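PDB 4N4P: acylneuraminate lyase from Mycoplasma synoviae, which belongs to the dihydrodipicolinate synthetase family and folds as a TIM barrel, with eight parallel strands wrapped in helices and further helices at its C-terminal end. Local coordinates for residues Leu86-Thr91 and Tyr125-Lys130; Ile109-Tyr114 and Asn119-Tyr124; Leu246-Lys251 and Gln255-Ile260; Met261-Val266 and Glu282-Ala287. All coordinates share one frame; numbering follows the deposited sequence.

Interaction 1: residues Leu86-Thr91 and Tyr125-Lys130; sequences LNIEET and YEEISK
The carboxylate of E127 is the flat group that touches across this contact. CG2 of I88 lies over one face of it, roughly above OE2 and 3.7 Å from that oxygen. The carboxylate carbon is only a little farther from the methyl, and the two side chains meet at about a right angle. The other oxygen, OE1, forms a salt bridge with K273 of the second subunit. A like charge is close by, since OE2 of E89 lies 4.6 Å from OE2 of E127. K92, bridged to E89, and K273 of the second subunit probably offset the repulsion.

Deeper in, the contact is apolar. CG2 of T91 lies alongside the CG1-CD1 arm of I128, 3.7 Å from both atoms. With chi1 at -61°, T91 points this methyl at the other helix and sends OG1 back to its own. There OG1 donates to O of N87 at 2.9 Å, from above the carbonyl plane. The backbone N of T91 also donates to this oxygen. The side chain of N87 caps the helix: its OD1 accepts from N of E90 at 3.0 Å in a nearly straight bond (171°).

The two helices, 88-100 and 118-131, follow one another on the outside of the TIM barrel. Strand 105-108 comes between them along the chain. On the barrel side, I128 rests on M136 and Y125 on I138 of strand 136-139, and the Y125 hydroxyl bonds to O of A108 at the end of strand 105-108.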
# COMPACT_ATOMS: atom_id res chain seq x y z
N LEU A 86 5.61 8.82 -23.94
CA LEU A 86 4.36 8.34 -24.47
C LEU A 86 4.22 8.61 -25.97
O LEU A 86 3.29 8.11 -26.60
CB LEU A 86 3.19 8.94 -23.71
CG LEU A 86 3.00 8.45 -22.28
CD1 LEU A 86 1.97 9.33 -21.57
CD2 LEU A 86 2.64 6.96 -22.21
N ASN A 87 5.15 9.38 -26.52
CA ASN A 87 5.15 9.64 -27.95
C ASN A 87 5.96 8.58 -28.65
O ASN A 87 7.19 8.65 -28.69
CB ASN A 87 5.69 11.04 -28.28
CG ASN A 87 5.44 11.44 -29.72
OD1 ASN A 87 5.60 10.63 -30.64
ND2 ASN A 87 5.04 12.70 -29.94
N ILE A 88 5.28 7.59 -29.21
CA ILE A 88 5.97 6.46 -29.81
C ILE A 88 6.77 6.83 -31.06
O ILE A 88 7.90 6.34 -31.26
CB ILE A 88 4.99 5.30 -30.12
CG1 ILE A 88 4.08 4.97 -28.91
CG2 ILE A 88 5.71 4.09 -30.68
CD1 ILE A 88 4.70 5.04 -27.50
N GLU A 89 6.22 7.71 -31.91
CA GLU A 89 6.95 8.03 -33.15
C GLU A 89 8.22 8.81 -32.86
O GLU A 89 9.26 8.61 -33.50
CB GLU A 89 6.04 8.76 -34.17
CG GLU A 89 4.69 8.04 -34.46
CD GLU A 89 4.80 6.60 -35.02
OE1 GLU A 89 5.79 6.25 -35.73
OE2 GLU A 89 3.85 5.81 -34.75
N GLU A 90 8.16 9.71 -31.89
CA GLU A 90 9.36 10.42 -31.44
C GLU A 90 10.40 9.45 -30.85
O GLU A 90 11.58 9.57 -31.15
CB GLU A 90 9.01 11.52 -30.44
CG GLU A 90 8.34 12.71 -31.12
CD GLU A 90 8.07 13.84 -30.16
OE1 GLU A 90 8.33 13.68 -28.94
OE2 GLU A 90 7.63 14.91 -30.66
N THR A 91 9.96 8.52 -30.01
CA THR A 91 10.84 7.51 -29.42
C THR A 91 11.61 6.70 -30.49
O THR A 91 12.83 6.52 -30.39
CB THR A 91 10.03 6.59 -28.50
OG1 THR A 91 9.44 7.38 -27.45
CG2 THR A 91 10.92 5.49 -27.87
N TYR A 125 7.35 -1.82 -26.40
CA TYR A 125 8.76 -2.19 -26.59
C TYR A 125 9.01 -2.82 -27.97
O TYR A 125 10.04 -2.53 -28.62
CB TYR A 125 9.21 -3.08 -25.46
CG TYR A 125 9.50 -2.31 -24.20
CD1 TYR A 125 10.58 -1.41 -24.13
CD2 TYR A 125 8.73 -2.51 -23.06
CE1 TYR A 125 10.86 -0.71 -22.94
CE2 TYR A 125 8.99 -1.82 -21.89
CZ TYR A 125 10.05 -0.93 -21.83
OH TYR A 125 10.30 -0.28 -20.64
N GLU A 126 8.06 -3.62 -28.43
CA GLU A 126 8.11 -4.17 -29.80
C GLU A 126 8.25 -3.07 -30.85
O GLU A 126 9.11 -3.13 -31.72
CB GLU A 126 6.85 -4.97 -30.10
CG GLU A 126 6.80 -6.33 -29.49
CD GLU A 126 5.66 -7.13 -30.07
OE1 GLU A 126 4.53 -7.02 -29.57
OE2 GLU A 126 5.92 -7.89 -31.03
N GLU A 127 7.40 -2.05 -30.79
CA GLU A 127 7.48 -0.96 -31.75
C GLU A 127 8.85 -0.25 -31.70
O GLU A 127 9.41 0.06 -32.74
CB GLU A 127 6.36 0.04 -31.51
CG GLU A 127 4.98 -0.46 -31.88
CD GLU A 127 4.04 0.69 -32.19
OE1 GLU A 127 2.96 0.75 -31.58
OE2 GLU A 127 4.40 1.54 -33.04
N ILE A 128 9.38 0.01 -30.51
CA ILE A 128 10.68 0.69 -30.42
C ILE A 128 11.78 -0.19 -31.06
O ILE A 128 12.65 0.31 -31.75
CB ILE A 128 11.08 1.08 -28.97
CG1 ILE A 128 9.98 1.93 -28.32
CG2 ILE A 128 12.45 1.84 -28.97
CD1 ILE A 128 10.12 2.05 -26.77
N SER A 129 11.70 -1.49 -30.84
CA SER A 129 12.71 -2.44 -31.35
C SER A 129 12.84 -2.44 -32.87
O SER A 129 13.91 -2.65 -33.40
CB SER A 129 12.39 -3.85 -30.87
OG SER A 129 11.29 -4.39 -31.60
N LYS A 130 11.73 -2.23 -33.57
CA LYS A 130 11.76 -2.22 -35.04
C LYS A 130 12.50 -1.02 -35.61
O LYS A 130 12.92 -1.05 -36.77
CB LYS A 130 10.34 -2.26 -35.58
CG LYS A 130 9.83 -3.65 -35.93
CD LYS A 130 9.23 -4.36 -34.77
CE LYS A 130 8.13 -5.31 -35.23
NZ LYS A 130 7.59 -6.06 -34.05

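Interaction 2: residues Ile109-Tyr114 and Asn119-Tyr124; sequences ITPYYY and NETHHY
Y124 reaches from helix 118-131 to P111 and I109 in the loop after strand 105-108. Its CB starts at the edge of the contact, 4.1 Å from CG of P111. The ring follows, with CG anti to the backbone N (chi1 162°), which carries it off the helix to the proline. CG of Y124 lies 3.6 Å from CG of P111. That proline carbon sits over the ring face, 3.5 Å from the centroid and 11° off the normal, in a clear CH-pi contact. Farther along, CE1 of Y124 is 3.6 Å from CD of P111. O of T121, one turn back in the helix, lies at the ring edge in its plane.

At the tip, OH of Y124 donates to O of I109 at 2.8 Å. The bond lies in the carbonyl plane, with a C=O...O angle of 159°. Water 1 gives a hydrogen bond to the same hydroxyl at 3.0 Å and a weak one to O of T110. T121 adds a lighter contact: its OG1 is 4.0 Å from CD of P111 but bonds to O of S117.

In TIM barrels the loops at the C-terminal ends of the strands border the active site. This loop also faces the second subunit, where the hydroxyl of Y113 meets OG of S50 of that subunit.

The chemistry is mixed. The proline CG over the face and the hydroxyl bond at the tip together probably hold the ring's orientation. The hydroxyl gives its proton to I109 O while accepting from water, so its buried polar end is satisfied on both counts.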
# COMPACT_ATOMS: atom_id res chain seq x y z
N ILE A 109 11.75 4.02 -20.49
CA ILE A 109 10.87 3.87 -19.35
C ILE A 109 9.56 3.14 -19.72
O ILE A 109 9.09 3.21 -20.85
CB ILE A 109 10.55 5.23 -18.72
CG1 ILE A 109 9.97 6.17 -19.78
CG2 ILE A 109 11.83 5.85 -18.16
CD1 ILE A 109 8.94 7.05 -19.19
N THR A 110 8.97 2.48 -18.74
CA THR A 110 7.60 1.97 -18.82
C THR A 110 6.64 3.11 -19.20
O THR A 110 6.74 4.19 -18.63
CB THR A 110 7.16 1.46 -17.42
OG1 THR A 110 8.18 0.61 -16.87
CG2 THR A 110 5.85 0.70 -17.49
N PRO A 111 5.69 2.86 -20.13
CA PRO A 111 4.65 3.86 -20.38
C PRO A 111 4.03 4.31 -19.05
O PRO A 111 3.67 3.49 -18.21
CB PRO A 111 3.65 3.10 -21.24
CG PRO A 111 4.49 2.10 -22.01
CD PRO A 111 5.49 1.64 -20.95
N TYR A 112 3.94 5.61 -18.86
CA TYR A 112 3.63 6.15 -17.53
C TYR A 112 2.30 6.90 -17.50
O TYR A 112 1.62 7.01 -18.53
CB TYR A 112 4.72 7.13 -17.10
CG TYR A 112 5.01 8.15 -18.15
CD1 TYR A 112 4.39 9.40 -18.16
CD2 TYR A 112 5.88 7.84 -19.17
CE1 TYR A 112 4.66 10.31 -19.18
CE2 TYR A 112 6.17 8.72 -20.15
CZ TYR A 112 5.58 9.94 -20.17
OH TYR A 112 5.95 10.74 -21.22
N TYR A 113 1.99 7.43 -16.32
CA TYR A 113 0.74 8.16 -16.01
C TYR A 113 -0.49 7.26 -15.98
O TYR A 113 -1.10 7.07 -14.93
CB TYR A 113 0.52 9.33 -16.95
CG TYR A 113 -0.60 10.23 -16.47
CD1 TYR A 113 -1.87 10.15 -17.05
CD2 TYR A 113 -0.40 11.11 -15.42
CE1 TYR A 113 -2.91 10.95 -16.60
CE2 TYR A 113 -1.45 11.93 -14.95
CZ TYR A 113 -2.68 11.84 -15.55
OH TYR A 113 -3.71 12.63 -15.12
N TYR A 114 -0.86 6.71 -17.14
CA TYR A 114 -1.95 5.77 -17.21
C TYR A 114 -1.47 4.42 -16.72
O TYR A 114 -0.28 4.15 -16.70
CB TYR A 114 -2.43 5.62 -18.65
CG TYR A 114 -2.99 6.88 -19.23
CD1 TYR A 114 -4.31 7.27 -18.94
CD2 TYR A 114 -2.23 7.66 -20.11
CE1 TYR A 114 -4.85 8.42 -19.50
CE2 TYR A 114 -2.75 8.83 -20.67
CZ TYR A 114 -4.06 9.20 -20.36
OH TYR A 114 -4.58 10.35 -20.91
N ASN A 119 0.18 -6.17 -22.18
CA ASN A 119 0.13 -6.24 -23.63
C ASN A 119 0.47 -4.90 -24.27
O ASN A 119 1.22 -4.85 -25.25
CB ASN A 119 -1.24 -6.71 -24.13
CG ASN A 119 -1.49 -8.20 -23.88
OD1 ASN A 119 -0.55 -8.97 -23.64
ND2 ASN A 119 -2.75 -8.61 -23.97
N GLU A 120 -0.04 -3.80 -23.71
CA GLU A 120 0.30 -2.47 -24.22
C GLU A 120 1.78 -2.18 -24.04
O GLU A 120 2.42 -1.65 -24.94
CB GLU A 120 -0.53 -1.40 -23.53
CG GLU A 120 -1.92 -1.30 -24.14
CD GLU A 120 -2.94 -0.60 -23.25
OE1 GLU A 120 -2.78 -0.59 -22.01
OE2 GLU A 120 -3.91 -0.06 -23.82
N THR A 121 2.33 -2.54 -22.88
CA THR A 121 3.73 -2.34 -22.59
C THR A 121 4.61 -3.22 -23.52
O THR A 121 5.63 -2.76 -24.05
CB THR A 121 4.00 -2.63 -21.12
OG1 THR A 121 3.27 -1.69 -20.33
CG2 THR A 121 5.49 -2.50 -20.80
N HIS A 122 4.21 -4.47 -23.71
CA HIS A 122 4.93 -5.38 -24.62
C HIS A 122 4.96 -4.79 -26.03
O HIS A 122 6.02 -4.74 -26.67
CB HIS A 122 4.27 -6.77 -24.63
CG HIS A 122 5.02 -7.78 -25.44
ND1 HIS A 122 5.77 -8.78 -24.87
CD2 HIS A 122 5.13 -7.94 -26.78
CE1 HIS A 122 6.31 -9.52 -25.82
NE2 HIS A 122 5.95 -9.02 -26.99
N HIS A 123 3.81 -4.32 -26.50
CA HIS A 123 3.69 -3.78 -27.85
C HIS A 123 4.50 -2.50 -28.02
O HIS A 123 5.09 -2.26 -29.09
CB HIS A 123 2.20 -3.52 -28.21
CG HIS A 123 1.99 -3.14 -29.64
ND1 HIS A 123 1.79 -4.08 -30.63
CD2 HIS A 123 2.00 -1.94 -30.26
CE1 HIS A 123 1.65 -3.47 -31.80
NE2 HIS A 123 1.78 -2.17 -31.60
N TYR A 124 4.55 -1.69 -26.96
CA TYR A 124 5.37 -0.48 -26.93
C TYR A 124 6.84 -0.84 -27.13
O TYR A 124 7.49 -0.28 -27.99
CB TYR A 124 5.13 0.20 -25.60
CG TYR A 124 6.11 1.22 -25.08
CD1 TYR A 124 7.10 0.87 -24.14
CD2 TYR A 124 5.98 2.57 -25.44
CE1 TYR A 124 7.97 1.83 -23.61
CE2 TYR A 124 6.84 3.54 -24.92
CZ TYR A 124 7.82 3.18 -24.00
OH TYR A 124 8.63 4.18 -23.48
O HOH W 1 7.04 5.90 -21.66

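Interaction 3: residues Leu246-Lys251 and Gln255-Ile260; sequences LDLISK and QSLKAI
L248 closes helix 231-248 and packs on S256, L257 and I260 of helix 253-263. Both helices belong to the C-terminal helical part that follows the TIM barrel. A type I beta turn from L248 to K251 begins the short link between them.

The tight part gathers round the L248 side chain. A chi1 of 178° swings its branched end toward the second helix, and both methyls find partners there. CD1 of L248 meets CD1 of I260 at 3.6 Å and CB of S256 at 3.7 Å. CD2 of L248 takes CD2 of L257 at 3.9 Å, the two leucines crossing at about a right angle. Helix 212-227 continues this packing, as V214 touches both L257 and I260.

The polar atoms here pair with neighbours outside the contact. OG of S256 lies 3.3 Å from O of L248, yet its bond goes to O of G252. O of L248 is taken by NE2 of H286 from helix 280-294.

The turn side is looser. K251 comes near OG of S256 with its backbone O, at 3.7 Å, and its CB, at 3.8 Å. Its chain then leads off to a salt bridge with E282. I249 and S250 are exposed. S250 still pins the helix end: its OG donates to O of D247 at 2.7 Å, tilted 17° from the carbonyl plane, and its backbone N donates to the same oxygen.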
# COMPACT_ATOMS: atom_id res chain seq x y z
N LEU A 246 21.25 10.35 1.75
CA LEU A 246 20.21 11.00 2.55
C LEU A 246 20.50 12.50 2.78
O LEU A 246 19.58 13.35 2.71
CB LEU A 246 20.04 10.26 3.89
CG LEU A 246 19.42 8.87 3.69
CD1 LEU A 246 19.21 8.14 5.02
CD2 LEU A 246 18.10 8.98 2.92
N ASP A 247 21.77 12.83 3.02
CA ASP A 247 22.15 14.24 3.20
C ASP A 247 21.94 14.99 1.89
O ASP A 247 21.40 16.11 1.88
CB ASP A 247 23.62 14.37 3.68
CG ASP A 247 23.77 14.27 5.19
OD1 ASP A 247 22.77 14.40 5.92
OD2 ASP A 247 24.91 14.13 5.66
N LEU A 248 22.35 14.38 0.79
CA LEU A 248 22.22 15.01 -0.54
C LEU A 248 20.77 15.39 -0.85
O LEU A 248 20.50 16.51 -1.30
CB LEU A 248 22.74 14.05 -1.62
CG LEU A 248 22.64 14.54 -3.07
CD1 LEU A 248 23.55 15.76 -3.30
CD2 LEU A 248 23.00 13.39 -4.03
N ILE A 249 19.86 14.46 -0.59
CA ILE A 249 18.45 14.66 -0.96
C ILE A 249 17.67 15.37 0.13
O ILE A 249 16.43 15.45 0.05
CB ILE A 249 17.75 13.34 -1.39
CG1 ILE A 249 17.69 12.35 -0.21
CG2 ILE A 249 18.46 12.75 -2.63
CD1 ILE A 249 16.96 11.04 -0.52
N SER A 250 18.35 15.92 1.12
CA SER A 250 17.62 16.77 2.06
C SER A 250 17.20 18.08 1.37
O SER A 250 16.37 18.82 1.88
CB SER A 250 18.40 17.01 3.36
OG SER A 250 19.59 17.71 3.07
N LYS A 251 17.78 18.35 0.20
CA LYS A 251 17.25 19.37 -0.70
C LYS A 251 17.03 18.65 -2.03
O LYS A 251 17.47 17.52 -2.19
CB LYS A 251 18.19 20.56 -0.83
CG LYS A 251 18.30 21.37 0.50
CD LYS A 251 19.01 22.67 0.32
CE LYS A 251 19.40 23.31 1.66
NZ LYS A 251 18.27 23.42 2.64
N GLN A 255 18.68 19.76 -8.18
CA GLN A 255 19.19 21.07 -7.77
C GLN A 255 20.51 20.92 -7.03
O GLN A 255 21.42 21.72 -7.22
CB GLN A 255 18.19 21.79 -6.85
CG GLN A 255 16.82 22.07 -7.49
CD GLN A 255 15.80 20.99 -7.17
OE1 GLN A 255 16.14 19.80 -7.15
NE2 GLN A 255 14.53 21.39 -6.90
N SER A 256 20.59 19.89 -6.17
CA SER A 256 21.78 19.64 -5.38
C SER A 256 22.94 19.15 -6.24
O SER A 256 24.08 19.62 -6.09
CB SER A 256 21.48 18.60 -4.30
OG SER A 256 20.54 19.11 -3.37
N LEU A 257 22.65 18.21 -7.12
CA LEU A 257 23.70 17.72 -8.04
C LEU A 257 24.25 18.89 -8.88
O LEU A 257 25.47 19.05 -9.03
CB LEU A 257 23.19 16.61 -8.96
CG LEU A 257 22.80 15.29 -8.27
CD1 LEU A 257 22.15 14.32 -9.31
CD2 LEU A 257 24.02 14.65 -7.63
N LYS A 258 23.35 19.70 -9.42
CA LYS A 258 23.79 20.81 -10.27
C LYS A 258 24.60 21.82 -9.47
O LYS A 258 25.66 22.26 -9.91
CB LYS A 258 22.60 21.46 -10.98
CG LYS A 258 22.14 20.61 -12.20
CD LYS A 258 20.82 21.09 -12.77
CE LYS A 258 20.39 20.16 -13.93
NZ LYS A 258 19.21 20.69 -14.75
N ALA A 259 24.15 22.12 -8.25
CA ALA A 259 24.88 23.05 -7.37
C ALA A 259 26.27 22.56 -7.02
O ALA A 259 27.24 23.35 -6.96
CB ALA A 259 24.08 23.32 -6.10
N ILE A 260 26.39 21.26 -6.78
CA ILE A 260 27.70 20.66 -6.49
C ILE A 260 28.61 20.80 -7.69
O ILE A 260 29.76 21.20 -7.56
CB ILE A 260 27.57 19.21 -5.98
CG1 ILE A 260 26.88 19.23 -4.60
CG2 ILE A 260 28.97 18.52 -5.91
CD1 ILE A 260 26.34 17.84 -4.14

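Interaction 4: residues Met261-Val266 and Glu282-Ala287; sequences MRLHGV and EIKKHA
A Schellman motif ends helix 253-263, and the last turn before it sets R262 and L263 against I283, K284 and A287 of helix 280-294. In the motif, N of V266 bonds to O of M261 at 3.0 Å, and N of G265 bonds to O of R262 at 2.9 Å. G265 is the C-prime residue, with a positive phi of 78° that suits glycine.

L263 supplies most of the packing. With chi1 at 180° it points its branched end away from its own N, and its two methyls spread over the other helix. CD2 of L263 reaches O of A287 at 3.6 Å and CB of A287 at 4.0 Å. That carbonyl oxygen also receives the hydroxyl of T291 one turn on. CD1 of L263 approaches NZ of K284 at 4.1 Å, where the lysine chain bends at its end and comes in at about a right angle. K284 is exposed, so this edge faces solvent.

The two helices are part of the C-terminal helical extension of this TIM-barrel protein. Helix 253-263 lies between two neighbours: M261 turns away from helix 280-294 and packs on V32 and F35 of helix 26-39.

R262 makes the other side of the contact. Its chain bends at chi3, and NH2 comes to 3.7 Å from CG2 of I283. This methyl sits at the edge of the guanidinium, near its plane. The group also makes a cation-pi contact with Y270, and NH1 has a weak hydrogen bond to O of G269.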
# COMPACT_ATOMS: atom_id res chain seq x y z
N MET A 261 28.09 20.49 -8.87
CA MET A 261 28.86 20.68 -10.08
C MET A 261 29.29 22.13 -10.26
O MET A 261 30.47 22.38 -10.50
CB MET A 261 28.12 20.16 -11.30
CG MET A 261 28.01 18.65 -11.29
SD MET A 261 27.32 18.10 -12.85
CE MET A 261 27.01 16.36 -12.53
N ARG A 262 28.35 23.07 -10.09
CA ARG A 262 28.68 24.50 -10.20
C ARG A 262 29.78 24.91 -9.24
O ARG A 262 30.69 25.66 -9.60
CB ARG A 262 27.46 25.39 -9.97
CG ARG A 262 26.41 25.26 -11.07
CD ARG A 262 25.45 26.46 -11.01
NE ARG A 262 24.84 26.63 -9.70
CZ ARG A 262 23.74 25.98 -9.28
NH1 ARG A 262 23.15 25.05 -10.05
NH2 ARG A 262 23.27 26.22 -8.07
N LEU A 263 29.69 24.42 -8.00
CA LEU A 263 30.72 24.63 -6.97
C LEU A 263 32.10 24.13 -7.43
O LEU A 263 33.12 24.67 -7.01
CB LEU A 263 30.33 23.93 -5.66
CG LEU A 263 31.28 24.03 -4.46
CD1 LEU A 263 31.38 25.49 -4.00
CD2 LEU A 263 30.79 23.10 -3.32
N HIS A 264 32.11 23.10 -8.28
CA HIS A 264 33.38 22.57 -8.81
C HIS A 264 33.76 23.21 -10.16
O HIS A 264 34.59 22.65 -10.89
CB HIS A 264 33.28 21.05 -8.94
CG HIS A 264 33.33 20.35 -7.63
ND1 HIS A 264 32.24 20.28 -6.78
CD2 HIS A 264 34.34 19.72 -6.99
CE1 HIS A 264 32.58 19.63 -5.68
NE2 HIS A 264 33.85 19.28 -5.79
N GLY A 265 33.13 24.35 -10.46
CA GLY A 265 33.40 25.17 -11.66
C GLY A 265 32.79 24.64 -12.96
O GLY A 265 33.20 25.05 -14.07
N VAL A 266 31.84 23.72 -12.82
CA VAL A 266 31.19 23.09 -13.97
C VAL A 266 29.88 23.84 -14.26
O VAL A 266 29.05 24.01 -13.38
CB VAL A 266 30.89 21.58 -13.70
CG1 VAL A 266 30.21 20.91 -14.91
CG2 VAL A 266 32.18 20.84 -13.34
N GLU A 282 21.51 29.50 -0.34
CA GLU A 282 21.01 28.31 0.34
C GLU A 282 21.52 27.01 -0.34
O GLU A 282 22.02 26.09 0.33
CB GLU A 282 19.47 28.30 0.38
CG GLU A 282 18.89 27.12 1.17
CD GLU A 282 17.37 26.93 1.02
OE1 GLU A 282 16.67 27.84 0.52
OE2 GLU A 282 16.87 25.84 1.38
N ILE A 283 21.40 26.94 -1.65
CA ILE A 283 21.76 25.70 -2.34
C ILE A 283 23.29 25.59 -2.43
O ILE A 283 23.83 24.49 -2.46
CB ILE A 283 21.05 25.58 -3.74
CG1 ILE A 283 21.06 24.12 -4.25
CG2 ILE A 283 21.65 26.59 -4.76
CD1 ILE A 283 20.34 23.12 -3.32
N LYS A 284 23.98 26.74 -2.49
CA LYS A 284 25.46 26.74 -2.47
C LYS A 284 26.01 26.17 -1.16
O LYS A 284 26.97 25.37 -1.16
CB LYS A 284 26.06 28.14 -2.70
CG LYS A 284 27.58 28.14 -2.78
CD LYS A 284 28.18 29.50 -2.51
CE LYS A 284 29.69 29.42 -2.49
NZ LYS A 284 30.26 29.41 -3.87
N LYS A 285 25.41 26.56 -0.04
CA LYS A 285 25.87 26.05 1.23
C LYS A 285 25.61 24.55 1.37
O LYS A 285 26.41 23.84 1.95
CB LYS A 285 25.24 26.83 2.39
CG LYS A 285 25.74 28.28 2.39
CD LYS A 285 25.20 29.07 3.57
CE LYS A 285 25.67 30.51 3.40
NZ LYS A 285 24.97 31.36 4.36
N HIS A 286 24.45 24.12 0.87
CA HIS A 286 24.16 22.71 0.75
C HIS A 286 25.24 22.00 -0.07
O HIS A 286 25.76 20.97 0.35
CB HIS A 286 22.79 22.50 0.13
CG HIS A 286 22.39 21.06 0.04
ND1 HIS A 286 22.28 20.26 1.15
CD2 HIS A 286 22.08 20.29 -1.03
CE1 HIS A 286 21.91 19.04 0.78
NE2 HIS A 286 21.77 19.04 -0.53
N ALA A 287 25.61 22.57 -1.22
CA ALA A 287 26.66 21.98 -2.05
C ALA A 287 27.99 21.89 -1.32
O ALA A 287 28.66 20.86 -1.40
CB ALA A 287 26.81 22.71 -3.37

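The four contacts form two pairs, one in the barrel's helical layer and a strand-end loop, the other among the C-terminal helices. Interactions 1 and 2 share helix 118-131, with centres about 10 Å apart. Interaction 2 falls between the two segments of interaction 1 along the chain, and CD1 of I88 touches CD2 of Y124. Both border the second subunit. Interactions 3 and 4 follow in sequence, share helix 253-263 and touch each other, with centres about 9 Å apart. The pairs are far apart: the centres of interactions 1 and 4 are about 38 Å from each other, on opposite sides of the chain's centre. One pair packs two barrel helices and a strand-end loop; the other assembles the C-terminal helices.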